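Local coordinates for protein Cg10997-pa (Drosophila melanogaster, PDB 2YV7) that might insert into membranes and form pH-dependent chloride channels, switching from a soluble, globular form with a glutathione S-transferase-like fold, at residues N144-N155 / V193-L204. Sequence-based numbering, arbitrary orientation.
Sequences NNALLSHLRKIN and VDFEIPTHLTAL
The side-chain amide of Asn-155 ends among the backbone N atoms of Ala-203 and Leu-204, at the first turn of helix 202-212; which of its two terminal atoms faces them is doubtful. The rest of the contact is mostly apolar. Leu-204 splays its methyls over helix 141-161, CD2 resting 4.0 Å from Leu-151 CB and CD1 on Ile-154 CG2. Leu-201 is likewise forked: CD1 turns to Leu-148 and Leu-151, while CD2 lies 3.7 Å from CD of Arg-152, whose NE is salt-bridged to Asp-156. Packing is tightest where Leu-148 CD1 presses on Pro-198 CD, at 3.4 Å. At the other end, Phe-195 extends its ring to the helix, CG anti to the backbone N (chi1 -180°). Phe-195 CD1 is 3.8 Å from Asn-144 CG, with the amide plane turned 68° from the ring; Phe-195 CE2 meets Leu-147 CD2 at 3.8 Å, and Leu-151 CD1 sits at the ring edge. Met-135 and Ile-185 also touch this ring, and an alanine here would probably open a gap between Asn-144, Leu-147 and Leu-151. The loop between helices 173-193 and 202-212 thus lies along helix 141-161, part of the all-helical C-terminal domain of the GST fold that CLIC proteins share.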
loop_
_atom_site.group_PDB
_atom_site.type_symbol
_atom_site.label_atom_id
_atom_site.label_comp_id
_atom_site.label_asym_id
_atom_site.label_seq_id
_atom_site.Cartn_x
_atom_site.Cartn_y
_atom_site.Cartn_z
ATOM N N ASN A 144 -8.476 -17.410 9.806
ATOM C CA ASN A 144 -7.673 -17.570 8.598
ATOM C C ASN A 144 -8.607 -17.736 7.434
ATOM O O ASN A 144 -8.450 -17.111 6.374
ATOM C CB ASN A 144 -6.760 -18.822 8.640
ATOM C CG ASN A 144 -5.505 -18.604 9.453
ATOM O OD1 ASN A 144 -5.350 -17.584 10.068
ATOM N ND2 ASN A 144 -4.594 -19.591 9.463
ATOM N N ASN A 145 -9.590 -18.606 7.630
ATOM C CA ASN A 145 -10.505 -18.931 6.531
ATOM C C ASN A 145 -11.477 -17.797 6.189
ATOM O O ASN A 145 -11.966 -17.683 5.058
ATOM C CB ASN A 145 -11.134 -20.305 6.782
ATOM C CG ASN A 145 -10.180 -21.445 6.406
ATOM O OD1 ASN A 145 -10.119 -21.848 5.233
ATOM N ND2 ASN A 145 -9.374 -21.917 7.363
ATOM N N ALA A 146 -11.766 -16.928 7.163
ATOM C CA ALA A 146 -12.513 -15.717 6.847
ATOM C C ALA A 146 -11.709 -14.792 5.934
ATOM O O ALA A 146 -12.257 -14.181 5.039
ATOM C CB ALA A 146 -12.836 -14.980 8.056
ATOM N N LEU A 147 -10.421 -14.628 6.220
ATOM C CA LEU A 147 -9.596 -13.836 5.271
ATOM C C LEU A 147 -9.543 -14.547 3.947
ATOM O O LEU A 147 -9.620 -13.921 2.877
ATOM C CB LEU A 147 -8.172 -13.690 5.811
ATOM C CG LEU A 147 -7.191 -13.016 4.847
ATOM C CD1 LEU A 147 -7.607 -11.536 4.745
ATOM C CD2 LEU A 147 -5.768 -13.070 5.383
ATOM N N LEU A 148 -9.375 -15.869 3.958
ATOM C CA LEU A 148 -9.223 -16.615 2.677
ATOM C C LEU A 148 -10.479 -16.441 1.791
ATOM O O LEU A 148 -10.393 -16.305 0.579
ATOM C CB LEU A 148 -9.011 -18.124 3.001
ATOM C CG LEU A 148 -8.774 -19.044 1.773
ATOM C CD1 LEU A 148 -7.731 -18.493 0.815
ATOM C CD2 LEU A 148 -8.343 -20.512 2.086
ATOM N N SER A 149 -11.657 -16.462 2.401
ATOM C CA SER A 149 -12.905 -16.322 1.635
ATOM C C SER A 149 -12.933 -14.977 0.866
ATOM O O SER A 149 -13.440 -14.896 -0.265
ATOM C CB SER A 149 -14.148 -16.368 2.551
ATOM O OG SER A 149 -14.280 -17.622 3.194
ATOM N N HIS A 150 -12.427 -13.936 1.525
ATOM C CA HIS A 150 -12.379 -12.562 0.908
ATOM C C HIS A 150 -11.407 -12.593 -0.276
ATOM O O HIS A 150 -11.705 -12.050 -1.325
ATOM C CB HIS A 150 -11.908 -11.600 1.950
ATOM C CG HIS A 150 -12.230 -10.172 1.643
ATOM N ND1 HIS A 150 -12.517 -9.270 2.638
ATOM C CD2 HIS A 150 -12.357 -9.502 0.470
ATOM C CE1 HIS A 150 -12.741 -8.085 2.098
ATOM N NE2 HIS A 150 -12.637 -8.189 0.789
ATOM N N LEU A 151 -10.227 -13.220 -0.090
ATOM C CA LEU A 151 -9.206 -13.285 -1.173
ATOM C C LEU A 151 -9.779 -14.097 -2.336
ATOM O O LEU A 151 -9.431 -13.878 -3.487
ATOM C CB LEU A 151 -7.920 -13.926 -0.691
ATOM C CG LEU A 151 -7.157 -13.219 0.451
ATOM C CD1 LEU A 151 -5.899 -13.929 0.950
ATOM C CD2 LEU A 151 -6.777 -11.755 -0.103
ATOM N N ARG A 152 -10.608 -15.113 -2.013
ATOM C CA ARG A 152 -11.282 -15.874 -3.099
ATOM C C ARG A 152 -12.161 -15.013 -3.930
ATOM O O ARG A 152 -12.195 -15.138 -5.145
ATOM C CB ARG A 152 -11.999 -17.096 -2.499
ATOM C CG ARG A 152 -12.833 -17.990 -3.468
ATOM C CD ARG A 152 -11.965 -18.528 -4.611
ATOM N NE ARG A 152 -12.723 -19.358 -5.596
ATOM C CZ ARG A 152 -12.879 -20.675 -5.460
ATOM N NH1 ARG A 152 -12.365 -21.265 -4.400
ATOM N NH2 ARG A 152 -13.534 -21.391 -6.387
ATOM N N LYS A 153 -12.924 -14.149 -3.288
ATOM C CA LYS A 153 -13.784 -13.170 -3.996
ATOM C C LYS A 153 -12.961 -12.289 -4.887
ATOM O O LYS A 153 -13.307 -12.087 -6.067
ATOM C CB LYS A 153 -14.619 -12.319 -3.029
ATOM C CG LYS A 153 -15.529 -13.043 -1.965
ATOM C CD LYS A 153 -16.353 -14.165 -2.451
ATOM C CE LYS A 153 -16.909 -14.974 -1.175
ATOM N NZ LYS A 153 -17.287 -14.014 -0.044
ATOM N N ILE A 154 -11.841 -11.774 -4.363
ATOM C CA ILE A 154 -10.948 -10.932 -5.195
ATOM C C ILE A 154 -10.379 -11.740 -6.345
ATOM O O ILE A 154 -10.387 -11.340 -7.461
ATOM C CB ILE A 154 -9.847 -10.265 -4.313
ATOM C CG1 ILE A 154 -10.559 -9.387 -3.263
ATOM C CG2 ILE A 154 -8.807 -9.535 -5.151
ATOM C CD1 ILE A 154 -9.646 -8.915 -1.983
ATOM N N ASN A 155 -9.922 -12.960 -6.065
ATOM C CA ASN A 155 -9.427 -13.798 -7.140
ATOM C C ASN A 155 -10.461 -13.981 -8.278
ATOM O O ASN A 155 -10.123 -13.923 -9.462
ATOM C CB ASN A 155 -9.085 -15.183 -6.584
ATOM C CG ASN A 155 -8.651 -16.149 -7.705
ATOM O OD1 ASN A 155 -9.467 -16.955 -8.257
ATOM N ND2 ASN A 155 -7.402 -16.070 -8.054
ATOM N N VAL A 193 1.403 -16.420 11.845
ATOM C CA VAL A 193 0.432 -17.557 12.005
ATOM C C VAL A 193 0.547 -18.594 10.902
ATOM O O VAL A 193 -0.347 -19.441 10.751
ATOM C CB VAL A 193 -1.060 -17.064 12.195
ATOM C CG1 VAL A 193 -1.177 -16.299 13.531
ATOM C CG2 VAL A 193 -1.510 -16.217 10.999
ATOM N N ASP A 194 1.683 -18.638 10.215
ATOM C CA ASP A 194 1.857 -19.597 9.130
ATOM C C ASP A 194 0.693 -19.677 8.138
ATOM O O ASP A 194 0.262 -20.782 7.716
ATOM C CB ASP A 194 2.115 -21.008 9.693
ATOM C CG ASP A 194 2.744 -21.933 8.668
ATOM O OD1 ASP A 194 3.417 -21.461 7.659
ATOM O OD2 ASP A 194 2.548 -23.166 8.892
ATOM N N PHE A 195 0.122 -18.522 7.826
ATOM C CA PHE A 195 -0.868 -18.428 6.763
ATOM C C PHE A 195 -0.192 -18.254 5.451
ATOM O O PHE A 195 0.769 -17.447 5.321
ATOM C CB PHE A 195 -1.786 -17.203 7.015
ATOM C CG PHE A 195 -2.839 -17.034 5.980
ATOM C CD1 PHE A 195 -3.987 -17.838 6.000
ATOM C CD2 PHE A 195 -2.675 -16.087 4.972
ATOM C CE1 PHE A 195 -4.992 -17.657 5.047
ATOM C CE2 PHE A 195 -3.611 -15.937 4.004
ATOM C CZ PHE A 195 -4.776 -16.682 4.009
ATOM N N GLU A 196 -0.686 -18.981 4.424
ATOM C CA GLU A 196 -0.248 -18.758 3.050
ATOM C C GLU A 196 -1.423 -18.672 2.146
ATOM O O GLU A 196 -2.374 -19.388 2.359
ATOM C CB GLU A 196 0.602 -19.910 2.514
ATOM C CG GLU A 196 2.066 -19.594 2.579
ATOM C CD GLU A 196 2.915 -20.842 2.538
ATOM O OE1 GLU A 196 2.348 -21.955 2.290
ATOM O OE2 GLU A 196 4.132 -20.707 2.777
ATOM N N ILE A 197 -1.310 -17.840 1.109
ATOM C CA ILE A 197 -2.361 -17.664 0.076
ATOM C C ILE A 197 -2.265 -18.808 -0.897
ATOM O O ILE A 197 -1.212 -19.038 -1.498
ATOM C CB ILE A 197 -2.223 -16.320 -0.735
ATOM C CG1 ILE A 197 -2.345 -15.099 0.189
ATOM C CG2 ILE A 197 -3.288 -16.307 -1.864
ATOM C CD1 ILE A 197 -1.934 -13.804 -0.469
ATOM N N PRO A 198 -3.336 -19.604 -0.996
ATOM C CA PRO A 198 -3.157 -20.888 -1.677
ATOM C C PRO A 198 -2.980 -20.771 -3.156
ATOM O O PRO A 198 -3.375 -19.731 -3.783
ATOM C CB PRO A 198 -4.430 -21.683 -1.311
ATOM C CG PRO A 198 -5.362 -20.745 -0.803
ATOM C CD PRO A 198 -4.666 -19.454 -0.392
ATOM N N THR A 199 -2.323 -21.804 -3.707
ATOM C CA THR A 199 -1.855 -21.747 -5.108
ATOM C C THR A 199 -2.963 -21.815 -6.153
ATOM O O THR A 199 -2.775 -21.444 -7.313
ATOM C CB THR A 199 -0.843 -22.834 -5.380
ATOM O OG1 THR A 199 -1.402 -24.095 -4.971
ATOM C CG2 THR A 199 0.438 -22.545 -4.596
ATOM N N HIS A 200 -4.146 -22.233 -5.741
ATOM C CA HIS A 200 -5.245 -22.356 -6.692
ATOM C C HIS A 200 -5.945 -21.023 -6.942
ATOM O O HIS A 200 -6.870 -20.925 -7.789
ATOM C CB HIS A 200 -6.233 -23.436 -6.249
ATOM C CG HIS A 200 -6.864 -23.161 -4.932
ATOM N ND1 HIS A 200 -8.075 -22.524 -4.822
ATOM C CD2 HIS A 200 -6.460 -23.441 -3.668
ATOM C CE1 HIS A 200 -8.384 -22.403 -3.538
ATOM N NE2 HIS A 200 -7.405 -22.926 -2.822
ATOM N N LEU A 201 -5.448 -19.975 -6.264
ATOM C CA LEU A 201 -5.937 -18.643 -6.536
ATOM C C LEU A 201 -5.143 -18.048 -7.681
ATOM O O LEU A 201 -4.429 -17.053 -7.524
ATOM C CB LEU A 201 -5.948 -17.762 -5.278
ATOM C CG LEU A 201 -6.835 -18.264 -4.123
ATOM C CD1 LEU A 201 -6.982 -17.248 -2.931
ATOM C CD2 LEU A 201 -8.267 -18.746 -4.633
ATOM N N THR A 202 -5.270 -18.665 -8.854
ATOM C CA THR A 202 -4.423 -18.310 -9.999
ATOM C C THR A 202 -4.450 -16.836 -10.406
ATOM O O THR A 202 -3.386 -16.264 -10.679
ATOM C CB THR A 202 -4.714 -19.244 -11.208
ATOM O OG1 THR A 202 -4.475 -20.595 -10.789
ATOM C CG2 THR A 202 -3.705 -19.002 -12.333
ATOM N N ALA A 203 -5.626 -16.229 -10.438
ATOM C CA ALA A 203 -5.748 -14.812 -10.944
ATOM C C ALA A 203 -5.115 -13.837 -9.928
ATOM O O ALA A 203 -4.495 -12.801 -10.300
ATOM C CB ALA A 203 -7.147 -14.472 -11.197
ATOM N N LEU A 204 -5.283 -14.173 -8.656
ATOM C CA LEU A 204 -4.675 -13.395 -7.562
ATOM C C LEU A 204 -3.146 -13.491 -7.588
ATOM O O LEU A 204 -2.440 -12.494 -7.406
ATOM C CB LEU A 204 -5.285 -13.809 -6.212
ATOM C CG LEU A 204 -4.880 -12.866 -5.038
ATOM C CD1 LEU A 204 -5.323 -11.385 -5.267
ATOM C CD2 LEU A 204 -5.376 -13.415 -3.690
#